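Long-range contacts in ribonuclease S-3 (Pyrus pyrifolia, PDB 1IQQ), which cleaves RNA as a T2-family ribonuclease of the pistil and is responsible for gametophytic self-incompatibility, by which the plant rejects its own pollen: residues A[119-124]-A[140-145]; A[4-9]-A[113-118]; A[28-33]-A[165-170]; A[147-152]-A[177-182]. All blocks are in the same frame, centred on the assembly; numbering follows the deposited sequence.

Contact 1: A[119-124]-A[140-145]; sequences RILSKA and NAIRNG. With NAG (2-acetamido-2-deoxy-beta-D-glucopyranose), chain B.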
# COMPACT_ATOMS: atom_id res chain seq x y z
N ARG A 119 -2.69 -4.40 -11.41
CA ARG A 119 -3.68 -5.13 -12.18
C ARG A 119 -5.00 -4.37 -12.31
O ARG A 119 -5.57 -4.33 -13.37
CB ARG A 119 -3.89 -6.51 -11.51
CG ARG A 119 -4.80 -7.45 -12.30
CD ARG A 119 -5.04 -8.73 -11.40
NE ARG A 119 -5.73 -9.80 -12.15
CZ ARG A 119 -7.05 -9.91 -12.24
NH1 ARG A 119 -7.85 -9.03 -11.65
NH2 ARG A 119 -7.58 -10.91 -12.94
N ILE A 120 -5.47 -3.75 -11.21
CA ILE A 120 -6.69 -2.96 -11.25
C ILE A 120 -6.55 -1.83 -12.27
O ILE A 120 -7.43 -1.61 -13.09
CB ILE A 120 -6.97 -2.38 -9.87
CG1 ILE A 120 -7.15 -3.53 -8.85
CG2 ILE A 120 -8.18 -1.41 -9.91
CD1 ILE A 120 -7.42 -3.03 -7.48
N LEU A 121 -5.42 -1.13 -12.28
CA LEU A 121 -5.20 -0.06 -13.25
C LEU A 121 -5.12 -0.61 -14.66
O LEU A 121 -5.75 -0.06 -15.56
CB LEU A 121 -3.91 0.69 -12.89
CG LEU A 121 -3.98 1.56 -11.63
CD1 LEU A 121 -2.60 2.12 -11.30
CD2 LEU A 121 -4.95 2.74 -11.83
N SER A 122 -4.42 -1.71 -14.84
CA SER A 122 -4.31 -2.32 -16.18
C SER A 122 -5.68 -2.73 -16.73
O SER A 122 -5.95 -2.55 -17.92
CB SER A 122 -3.39 -3.55 -16.09
OG SER A 122 -3.34 -4.21 -17.38
N LYS A 123 -6.58 -3.23 -15.87
CA LYS A 123 -7.89 -3.61 -16.34
C LYS A 123 -8.67 -2.40 -16.88
O LYS A 123 -9.52 -2.57 -17.78
CB LYS A 123 -8.72 -4.30 -15.24
CG LYS A 123 -8.20 -5.72 -14.97
CD LYS A 123 -8.78 -6.28 -13.73
CE LYS A 123 -10.23 -6.58 -13.91
NZ LYS A 123 -10.74 -7.42 -12.76
N ALA A 124 -8.35 -1.19 -16.37
CA ALA A 124 -8.95 0.08 -16.83
C ALA A 124 -8.13 0.75 -17.93
O ALA A 124 -8.29 1.94 -18.19
CB ALA A 124 -9.14 1.05 -15.65
N ASN A 140 -11.23 6.65 -10.92
CA ASN A 140 -12.33 5.84 -11.50
C ASN A 140 -11.83 4.41 -11.68
O ASN A 140 -12.58 3.47 -11.37
CB ASN A 140 -12.76 6.30 -12.89
CG ASN A 140 -13.63 7.52 -12.89
OD1 ASN A 140 -14.21 7.87 -11.90
ND2 ASN A 140 -13.73 8.16 -14.10
N ALA A 141 -10.61 4.22 -12.14
CA ALA A 141 -10.07 2.87 -12.36
C ALA A 141 -10.02 2.10 -11.05
O ALA A 141 -10.42 0.88 -11.00
CB ALA A 141 -8.66 2.96 -12.96
N ILE A 142 -9.52 2.71 -9.99
CA ILE A 142 -9.47 1.99 -8.73
C ILE A 142 -10.86 1.70 -8.18
O ILE A 142 -11.15 0.59 -7.76
CB ILE A 142 -8.63 2.80 -7.67
CG1 ILE A 142 -7.22 3.02 -8.18
CG2 ILE A 142 -8.60 2.04 -6.34
CD1 ILE A 142 -6.42 1.69 -8.42
N ARG A 143 -11.76 2.67 -8.24
CA ARG A 143 -13.15 2.45 -7.69
C ARG A 143 -13.80 1.30 -8.47
O ARG A 143 -14.54 0.53 -7.85
CB ARG A 143 -13.98 3.72 -7.84
CG ARG A 143 -13.52 4.83 -6.85
CD ARG A 143 -14.34 6.06 -7.14
NE ARG A 143 -15.66 5.88 -6.58
CZ ARG A 143 -16.70 6.67 -6.89
NH1 ARG A 143 -16.56 7.65 -7.79
NH2 ARG A 143 -17.82 6.51 -6.20
N ASN A 144 -13.49 1.14 -9.73
CA ASN A 144 -14.09 0.04 -10.53
C ASN A 144 -13.58 -1.33 -10.12
O ASN A 144 -14.22 -2.34 -10.54
CB ASN A 144 -13.89 0.22 -12.07
CG ASN A 144 -15.06 -0.28 -12.90
OD1 ASN A 144 -16.21 -0.16 -12.46
ND2 ASN A 144 -14.81 -0.72 -14.13
N GLY A 145 -12.46 -1.39 -9.39
CA GLY A 145 -11.96 -2.67 -8.93
C GLY A 145 -12.10 -2.77 -7.43
O GLY A 145 -11.57 -3.71 -6.83
C1 NAG B . 0.46 -7.33 -10.38
C2 NAG B . 1.20 -8.67 -10.67
C3 NAG B . 2.13 -8.44 -11.87
C4 NAG B . 1.35 -7.95 -13.10
C5 NAG B . 0.56 -6.70 -12.69
C6 NAG B . -0.34 -6.15 -13.74
C7 NAG B . 1.90 -10.32 -9.01
C8 NAG B . 2.91 -10.71 -7.97
N2 NAG B . 2.00 -9.07 -9.53
O3 NAG B . 2.76 -9.70 -12.16
O4 NAG B . 2.30 -7.55 -14.11
O5 NAG B . -0.28 -7.02 -11.56
O6 NAG B . -1.29 -7.12 -14.21
O7 NAG B . 1.01 -11.12 -9.33
O HOH W 1 -10.17 -1.17 -12.87
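Ile120 meets Ala141 by its branch methyl, CG2 lying 3.4 Å from Ala141 O; the flat groups here are backbone peptides, since no aromatic ring or side-chain amide touches across. The motif is a helix pair, helix 117-123 against the end of helix 135-143, on one flank of the sheet in the alpha+beta fold of the T2 ribonucleases. Closest of all is a methyl-to-methyl approach at the end of the first helix, where Ala124 CB and Ala141 CB are 3.3 Å apart, tighter than normal van der Waals contact, between two side chains that each end at CB. Deeper in, the terminal methyl Ile142 CD1 reaches two residues at once, lying 3.9 Å from both Leu121 CD2 and Ile120 CG2. Leu121 CG, anti to the carbonyl carbon (chi1 -71°), is thereby placed 4.0 Å from Ile142 CD1. The side chains of Leu121 and Ile142 cross obliquely, and Leu121 CD2 also touches Ala141 CB at 3.9 Å. Ile142 further rests on Ile167 and Leu169 of strand 161-171, so the helix pair is seated on the sheet. Toward the far end of the contact, Gly145 CA comes to 4.1 Å from Ile120 CG2. One water bridges the two backbones, donating to Ile120 O and to Ala141 O, each at 2.8 Å.

Contact 2: A[4-9]-A[113-118]; sequences FQFTQQ and KKQNVS. With NAG (2-acetamido-2-deoxy-beta-D-glucopyranose), chain B.
Gln8 and Gln115 bury more surface here than any other residue, and the side-chain amide of Gln8 makes both hydrogen bonds of the contact. Gln8 OE1 accepts from Val117 N at 2.9 Å, nearly straight at 171°, with the donor tilted slightly from the carbonyl plane. Gln8 NE2 donates to Gln115 O at 2.8 Å; that oxygen lies in the plane of the Gln8 amide, whereas NE2 stands above the carbonyl plane of Gln115, 51° out of it. Two bonds through opposite ends of one amide fix its rotation and satisfy two backbone groups just ahead of and at the start of a helix. The extended chain beyond Gln8 CG (chi2 176°) carries CD to the backbone it serves, where Val117 CG2 packs against CD at 3.6 Å. A leucine at Gln8 would probably leave Val117 N and Gln115 O without their buried mates. Gln115 contributes its own OE1, 3.3 Å from Phe6 CD1 and oblique to the ring. The ring itself also leans on Met109 of helix 99-112. Asn116, between the two bonded residues, accepts weakly through OD1 from Ser118 N and is linked by ND2 to NAG C1 at 1.4 Å. The arrangement is thus a helix N-cap, formed by the glycosylated asparagine of an Asn-Val-Ser sequon, anchored to a central strand of the T2 ribonuclease sheet.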
# COMPACT_ATOMS: atom_id res chain seq x y z
N PHE A 4 -9.21 -0.84 8.16
CA PHE A 4 -7.87 -1.07 7.62
C PHE A 4 -7.54 -0.19 6.44
O PHE A 4 -8.40 0.12 5.57
CB PHE A 4 -7.78 -2.50 7.06
CG PHE A 4 -7.71 -3.56 8.09
CD1 PHE A 4 -8.80 -4.33 8.36
CD2 PHE A 4 -6.50 -3.80 8.73
CE1 PHE A 4 -8.70 -5.42 9.31
CE2 PHE A 4 -6.39 -4.86 9.65
CZ PHE A 4 -7.45 -5.65 9.93
N GLN A 5 -6.27 0.20 6.37
CA GLN A 5 -5.70 0.84 5.20
C GLN A 5 -4.75 -0.15 4.58
O GLN A 5 -3.77 -0.56 5.23
CB GLN A 5 -4.88 2.06 5.56
CG GLN A 5 -5.80 3.23 6.04
CD GLN A 5 -4.98 4.45 6.36
OE1 GLN A 5 -4.61 5.24 5.47
NE2 GLN A 5 -4.63 4.59 7.62
N PHE A 6 -4.95 -0.53 3.33
CA PHE A 6 -4.01 -1.41 2.61
C PHE A 6 -3.37 -0.56 1.57
O PHE A 6 -3.97 -0.20 0.56
CB PHE A 6 -4.80 -2.57 1.99
CG PHE A 6 -3.97 -3.60 1.25
CD1 PHE A 6 -4.44 -4.16 0.10
CD2 PHE A 6 -2.75 -4.03 1.74
CE1 PHE A 6 -3.71 -5.20 -0.55
CE2 PHE A 6 -2.00 -5.05 1.11
CZ PHE A 6 -2.48 -5.65 -0.04
N THR A 7 -2.10 -0.21 1.82
CA THR A 7 -1.39 0.76 0.95
C THR A 7 -0.37 0.08 0.08
O THR A 7 0.41 -0.77 0.58
CB THR A 7 -0.66 1.75 1.83
OG1 THR A 7 -1.62 2.42 2.67
CG2 THR A 7 0.02 2.84 0.94
N GLN A 8 -0.39 0.37 -1.21
CA GLN A 8 0.59 -0.17 -2.19
C GLN A 8 1.35 1.01 -2.76
O GLN A 8 0.86 2.15 -2.82
CB GLN A 8 -0.16 -0.94 -3.28
CG GLN A 8 -0.77 -2.26 -2.69
CD GLN A 8 -1.59 -2.97 -3.73
OE1 GLN A 8 -1.14 -3.14 -4.84
NE2 GLN A 8 -2.80 -3.43 -3.32
N GLN A 9 2.58 0.74 -3.16
CA GLN A 9 3.54 1.78 -3.64
C GLN A 9 4.09 1.42 -4.98
O GLN A 9 4.43 0.24 -5.20
CB GLN A 9 4.68 1.96 -2.60
CG GLN A 9 5.54 0.69 -2.44
CD GLN A 9 6.56 0.79 -1.34
OE1 GLN A 9 7.19 -0.23 -0.98
NE2 GLN A 9 6.76 1.97 -0.79
N LYS A 113 -7.69 -12.03 -3.78
CA LYS A 113 -8.77 -11.06 -3.92
C LYS A 113 -8.51 -10.04 -5.00
O LYS A 113 -9.24 -9.06 -5.10
CB LYS A 113 -9.03 -10.37 -2.58
CG LYS A 113 -9.40 -11.39 -1.48
CD LYS A 113 -10.13 -10.66 -0.41
CE LYS A 113 -10.60 -11.57 0.68
NZ LYS A 113 -11.25 -10.77 1.76
N LYS A 114 -7.45 -10.24 -5.78
CA LYS A 114 -7.14 -9.35 -6.90
C LYS A 114 -6.95 -7.88 -6.60
O LYS A 114 -7.30 -7.00 -7.42
CB LYS A 114 -8.24 -9.52 -7.96
CG LYS A 114 -8.51 -11.03 -8.28
CD LYS A 114 -7.24 -11.75 -8.77
CE LYS A 114 -7.54 -13.13 -9.46
NZ LYS A 114 -7.86 -14.16 -8.42
N GLN A 115 -6.36 -7.57 -5.44
CA GLN A 115 -6.16 -6.16 -5.06
C GLN A 115 -4.83 -5.57 -5.52
O GLN A 115 -4.58 -4.37 -5.27
CB GLN A 115 -6.38 -5.99 -3.56
CG GLN A 115 -7.82 -6.42 -3.12
CD GLN A 115 -8.03 -6.25 -1.64
OE1 GLN A 115 -7.32 -5.49 -0.97
NE2 GLN A 115 -9.07 -6.86 -1.12
N ASN A 116 -4.07 -6.31 -6.31
CA ASN A 116 -2.81 -5.81 -6.92
C ASN A 116 -3.20 -4.55 -7.75
O ASN A 116 -3.89 -4.63 -8.73
CB ASN A 116 -2.30 -6.94 -7.80
CG ASN A 116 -1.10 -6.54 -8.68
OD1 ASN A 116 -0.75 -5.35 -8.76
ND2 ASN A 116 -0.50 -7.55 -9.33
N VAL A 117 -2.74 -3.39 -7.26
CA VAL A 117 -3.14 -2.15 -7.89
C VAL A 117 -2.64 -2.05 -9.32
O VAL A 117 -3.31 -1.41 -10.14
CB VAL A 117 -2.66 -0.99 -7.01
CG1 VAL A 117 -2.62 0.38 -7.78
CG2 VAL A 117 -3.60 -0.85 -5.80
N SER A 118 -1.50 -2.64 -9.65
CA SER A 118 -1.07 -2.62 -11.07
C SER A 118 -2.10 -3.31 -11.95
O SER A 118 -2.37 -2.83 -13.07
CB SER A 118 0.29 -3.31 -11.22
OG SER A 118 1.27 -2.46 -10.65
C1 NAG B . 0.46 -7.33 -10.38
C2 NAG B . 1.20 -8.67 -10.67
C3 NAG B . 2.13 -8.44 -11.87
C4 NAG B . 1.35 -7.95 -13.10
C5 NAG B . 0.56 -6.70 -12.69
C6 NAG B . -0.34 -6.15 -13.74
C7 NAG B . 1.90 -10.32 -9.01
C8 NAG B . 2.91 -10.71 -7.97
N2 NAG B . 2.00 -9.07 -9.53
O3 NAG B . 2.76 -9.70 -12.16
O4 NAG B . 2.30 -7.55 -14.11
O5 NAG B . -0.28 -7.02 -11.56
O6 NAG B . -1.29 -7.12 -14.21
O7 NAG B . 1.01 -11.12 -9.33

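Contact 3: A[28-33]-A[165-170]; sequences KLFTVH and VEITLC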
# COMPACT_ATOMS: atom_id res chain seq x y z
N LYS A 28 8.35 -1.57 -12.57
CA LYS A 28 7.23 -0.62 -12.79
C LYS A 28 5.93 -1.31 -12.31
O LYS A 28 4.97 -1.56 -13.06
CB LYS A 28 7.16 -0.29 -14.30
CG LYS A 28 8.35 0.60 -14.73
CD LYS A 28 8.25 1.13 -16.18
CE LYS A 28 9.52 1.88 -16.56
NZ LYS A 28 9.55 2.21 -18.02
N LEU A 29 5.92 -1.56 -11.00
CA LEU A 29 4.86 -2.29 -10.35
C LEU A 29 4.50 -1.69 -9.00
O LEU A 29 5.34 -1.10 -8.32
CB LEU A 29 5.28 -3.75 -10.06
CG LEU A 29 5.40 -4.61 -11.33
CD1 LEU A 29 6.05 -5.95 -10.99
CD2 LEU A 29 4.05 -4.87 -11.92
N PHE A 30 3.22 -1.88 -8.64
CA PHE A 30 2.75 -1.54 -7.27
C PHE A 30 2.92 -2.81 -6.42
O PHE A 30 2.38 -3.84 -6.80
CB PHE A 30 1.24 -1.17 -7.31
CG PHE A 30 0.97 0.31 -7.61
CD1 PHE A 30 0.79 0.80 -8.90
CD2 PHE A 30 0.85 1.19 -6.55
CE1 PHE A 30 0.49 2.15 -9.13
CE2 PHE A 30 0.55 2.53 -6.74
CZ PHE A 30 0.37 3.00 -8.03
N THR A 31 3.66 -2.68 -5.34
CA THR A 31 3.76 -3.76 -4.37
C THR A 31 3.34 -3.19 -3.02
O THR A 31 3.07 -1.98 -2.83
CB THR A 31 5.17 -4.39 -4.31
OG1 THR A 31 6.19 -3.40 -4.20
CG2 THR A 31 5.37 -5.20 -5.63
N VAL A 32 3.26 -4.05 -1.99
CA VAL A 32 2.77 -3.59 -0.74
C VAL A 32 3.66 -2.66 0.08
O VAL A 32 4.90 -2.83 0.12
CB VAL A 32 2.40 -4.86 0.14
CG1 VAL A 32 1.98 -4.41 1.60
CG2 VAL A 32 1.29 -5.70 -0.55
N HIS A 33 3.06 -1.58 0.64
CA HIS A 33 3.76 -0.70 1.58
C HIS A 33 3.26 -0.92 3.00
O HIS A 33 4.02 -0.75 3.96
CB HIS A 33 3.56 0.76 1.21
CG HIS A 33 4.15 1.74 2.17
ND1 HIS A 33 5.48 2.10 2.16
CD2 HIS A 33 3.58 2.44 3.18
CE1 HIS A 33 5.72 2.98 3.12
NE2 HIS A 33 4.58 3.20 3.76
N VAL A 165 2.49 7.89 -6.55
CA VAL A 165 3.42 7.09 -5.73
C VAL A 165 2.68 6.00 -4.92
O VAL A 165 3.18 4.86 -4.89
CB VAL A 165 4.17 7.96 -4.75
CG1 VAL A 165 5.31 7.12 -4.07
CG2 VAL A 165 4.80 9.17 -5.49
N GLU A 166 1.56 6.29 -4.28
CA GLU A 166 0.89 5.26 -3.47
C GLU A 166 -0.60 5.29 -3.68
O GLU A 166 -1.19 6.37 -3.96
CB GLU A 166 1.12 5.40 -1.91
CG GLU A 166 2.56 5.34 -1.49
CD GLU A 166 2.71 5.44 0.01
OE1 GLU A 166 1.87 5.92 0.73
OE2 GLU A 166 3.79 5.01 0.50
N ILE A 167 -1.20 4.10 -3.58
CA ILE A 167 -2.68 4.00 -3.64
C ILE A 167 -3.09 3.11 -2.48
O ILE A 167 -2.52 2.02 -2.29
CB ILE A 167 -3.17 3.43 -4.97
CG1 ILE A 167 -3.03 4.50 -6.06
CG2 ILE A 167 -4.68 3.06 -4.85
CD1 ILE A 167 -3.39 4.05 -7.51
N THR A 168 -4.04 3.57 -1.66
CA THR A 168 -4.52 2.85 -0.53
C THR A 168 -5.97 2.47 -0.73
O THR A 168 -6.81 3.30 -1.14
CB THR A 168 -4.46 3.75 0.72
OG1 THR A 168 -3.09 4.07 0.99
CG2 THR A 168 -5.13 3.06 1.97
N LEU A 169 -6.29 1.20 -0.47
CA LEU A 169 -7.66 0.68 -0.49
C LEU A 169 -8.05 0.50 0.98
O LEU A 169 -7.31 -0.14 1.73
CB LEU A 169 -7.73 -0.70 -1.21
CG LEU A 169 -7.03 -0.71 -2.53
CD1 LEU A 169 -7.27 -2.09 -3.14
CD2 LEU A 169 -7.61 0.33 -3.47
N CYS A 170 -9.18 1.05 1.42
CA CYS A 170 -9.60 0.94 2.81
C CYS A 170 -10.71 -0.08 2.95
O CYS A 170 -11.52 -0.30 2.00
CB CYS A 170 -10.07 2.31 3.32
SG CYS A 170 -8.68 3.47 3.36
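Phe30 and His33 belong to strand 30-33, whose axis passes that of strand 165-170 at 8.6 Å with their directions 68° apart, too far for backbone pairing; strand 3-10 pairs with both. Val165 and Glu166 together face Lys154 of strand 152-158, a classic beta bulge. The Phe30 ring meets this strand by its outer end: CZ touches the methyl Ile167 CD1 at 3.9 Å, the two side chains crossing at about a right angle, while CE2 lies 4.0 Å from Val165 O. Glu166 CA sits at the ring edge, near its plane. Val117 and Leu121 of helix 117-123 also touch Phe30, placing it between helix and sheet. His33, the experimentally established proton donor, has CG anti to its backbone N (chi1 176°), which puts CG 3.7 Å from Glu166 OE2. The carboxylate of Glu166, on a chain extended beyond CG, brings OE2 to 3.6 Å above the imidazole plane, over the ring centre. All five ring atoms are therefore nearly equidistant from OE2, and the ring and carboxylate planes stand 49° apart. An alanine in place of His33 would probably leave Glu166 OE2 without the ring face it lies over. The chemistry implied is contact through the face of the imidazole: Glu166 takes up neither ring nitrogen by a hydrogen bond, and probably limits the tilt of the ring while leaving both ring nitrogens for other partners.

Contact 4: A[147-152]-A[177-182]; sequences DNKKPK and HFIDCP
Lys150 and Cys181 share a backbone bond at the centre of this surface contact, Cys181 N giving to Lys150 O at 2.9 Å with the donor in the carbonyl plane. The other backbone group of Lys150 is used as well: its N donates to Asp180 OD1 at 2.8 Å, meeting that oxygen on its anti side. The methylenes of Lys150 slant past the same carboxylate, CG lying 3.4 Å from Asp180 OD1, but NZ stays beyond salt-bridge distance of OD2. Lys149 folds back on the other segment, its CG 3.6 Å from Phe178 CB. The bend at chi2 (-51°) turns CD toward Asp180 OD1, 3.5 Å away, and the one at chi4 (78°) brings NZ to donate to Phe178 O at 2.8 Å. Asp147 CB comes to the rim of the Phe178 ring, near its plane, 3.8 Å from CD2. A water links the two chains further by donating to both Lys150 O and Ile179 O, and another accepts from Asp180 N at 2.9 Å. In the next shell, Ile179 pairs by backbone with Cys170, and Lys152 with Thr168. The amine of Lys152 binds His183 O and makes a cation-pi contact with Phe185. The arrangement is a loop and a short strand, their directions 31° apart, paired by a backbone bond beside strand 161-171 of the T2 ribonuclease sheet, with Cys181 tied to that strand by its disulfide to Cys170.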
# COMPACT_ATOMS: atom_id res chain seq x y z
N ASP A 147 -15.29 -2.00 -5.43
CA ASP A 147 -16.64 -1.86 -4.90
C ASP A 147 -17.13 -0.42 -4.80
O ASP A 147 -17.88 -0.06 -3.89
CB ASP A 147 -16.65 -2.57 -3.51
CG ASP A 147 -18.05 -2.56 -2.79
OD1 ASP A 147 -19.01 -3.05 -3.45
OD2 ASP A 147 -18.20 -2.07 -1.63
N ASN A 148 -16.71 0.42 -5.75
CA ASN A 148 -17.09 1.81 -5.82
C ASN A 148 -16.47 2.65 -4.73
O ASN A 148 -16.70 3.84 -4.76
CB ASN A 148 -18.66 1.96 -5.74
CG ASN A 148 -19.14 3.36 -6.02
OD1 ASN A 148 -19.51 4.12 -5.10
ND2 ASN A 148 -19.22 3.73 -7.31
N LYS A 149 -15.62 2.09 -3.82
CA LYS A 149 -15.09 2.83 -2.68
C LYS A 149 -13.90 3.70 -3.07
O LYS A 149 -13.12 3.31 -3.94
CB LYS A 149 -14.76 1.88 -1.52
CG LYS A 149 -16.03 1.10 -1.02
CD LYS A 149 -17.20 2.03 -0.72
CE LYS A 149 -18.42 1.25 -0.14
NZ LYS A 149 -18.21 0.95 1.22
N LYS A 150 -13.83 4.83 -2.39
CA LYS A 150 -12.79 5.83 -2.74
C LYS A 150 -11.44 5.55 -2.10
O LYS A 150 -11.34 5.35 -0.91
CB LYS A 150 -13.26 7.17 -2.33
CG LYS A 150 -14.60 7.52 -2.95
CD LYS A 150 -15.09 8.84 -2.26
CE LYS A 150 -16.23 9.55 -3.09
NZ LYS A 150 -17.42 8.67 -3.50
N PRO A 151 -10.44 5.49 -2.96
CA PRO A 151 -9.09 5.23 -2.44
C PRO A 151 -8.43 6.51 -1.99
O PRO A 151 -8.93 7.58 -2.27
CB PRO A 151 -8.36 4.65 -3.66
CG PRO A 151 -8.99 5.44 -4.83
CD PRO A 151 -10.50 5.55 -4.43
N LYS A 152 -7.35 6.35 -1.25
CA LYS A 152 -6.52 7.48 -0.83
C LYS A 152 -5.26 7.39 -1.70
O LYS A 152 -4.55 6.33 -1.78
CB LYS A 152 -6.18 7.40 0.66
CG LYS A 152 -5.18 8.51 1.07
CD LYS A 152 -5.11 8.62 2.61
CE LYS A 152 -4.07 9.71 3.00
NZ LYS A 152 -4.10 9.79 4.51
N HIS A 177 -15.10 -6.04 3.55
CA HIS A 177 -15.80 -5.13 2.62
C HIS A 177 -14.98 -3.86 2.56
O HIS A 177 -14.46 -3.42 3.58
CB HIS A 177 -17.20 -4.76 3.15
CG HIS A 177 -18.13 -5.94 3.28
ND1 HIS A 177 -18.68 -6.59 2.20
CD2 HIS A 177 -18.62 -6.55 4.39
CE1 HIS A 177 -19.47 -7.57 2.64
NE2 HIS A 177 -19.45 -7.56 3.96
N PHE A 178 -14.84 -3.27 1.37
CA PHE A 178 -14.16 -2.00 1.24
C PHE A 178 -15.05 -0.87 1.81
O PHE A 178 -16.29 -0.99 1.88
CB PHE A 178 -13.94 -1.70 -0.23
CG PHE A 178 -12.92 -2.59 -0.89
CD1 PHE A 178 -11.58 -2.53 -0.51
CD2 PHE A 178 -13.30 -3.46 -1.90
CE1 PHE A 178 -10.62 -3.35 -1.18
CE2 PHE A 178 -12.40 -4.29 -2.60
CZ PHE A 178 -11.02 -4.24 -2.24
N ILE A 179 -14.39 0.19 2.23
CA ILE A 179 -15.05 1.41 2.63
C ILE A 179 -14.29 2.55 2.01
O ILE A 179 -13.16 2.39 1.57
CB ILE A 179 -15.07 1.66 4.14
CG1 ILE A 179 -13.65 1.82 4.72
CG2 ILE A 179 -15.85 0.53 4.82
CD1 ILE A 179 -13.67 2.17 6.17
N ASP A 180 -14.94 3.72 1.92
CA ASP A 180 -14.20 4.88 1.41
C ASP A 180 -13.09 5.22 2.43
O ASP A 180 -13.27 5.16 3.66
CB ASP A 180 -15.14 6.11 1.33
CG ASP A 180 -16.19 6.02 0.26
OD1 ASP A 180 -16.01 5.37 -0.77
OD2 ASP A 180 -17.23 6.71 0.50
N CYS A 181 -11.91 5.64 1.92
CA CYS A 181 -10.83 6.03 2.79
C CYS A 181 -11.12 7.43 3.35
O CYS A 181 -11.42 8.35 2.60
CB CYS A 181 -9.52 6.10 2.02
SG CYS A 181 -8.80 4.49 1.54
N PRO A 182 -11.05 7.58 4.68
CA PRO A 182 -11.29 8.88 5.30
C PRO A 182 -9.92 9.65 5.24
O PRO A 182 -8.90 9.08 4.87
CB PRO A 182 -11.78 8.49 6.71
CG PRO A 182 -10.93 7.24 7.10
CD PRO A 182 -10.88 6.48 5.68
O HOH W 2 -17.93 5.52 -2.64
O HOH W 3 -17.70 3.85 2.74
O HOH W 4 -11.08 2.40 -0.26

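Overall arrangement
Strand 161-171 organises the set. It supplies one side of contact 3, pairs with strands 3-10 and 178-179 of contacts 2 and 4, and carries the helix pair of contact 1 through Ile167 and Leu169. Contacts 2 and 3, with centres 6 Å apart, lie near the centre of the molecule and alternate along the sequence; Thr7 joins them through bonds to His33 and Thr168. Contacts 1 and 4 lie farther out, 13 Å apart, and follow contact 2 in chain order. Helix 117-123 serves contacts 1 and 2, and the Cys170–Cys181 disulfide couples contacts 3 and 4. The catalytic His33 thus stands on a sheet that carries the helix pair on one flank and segments 147-152 and 177-182 beside strand 161-171.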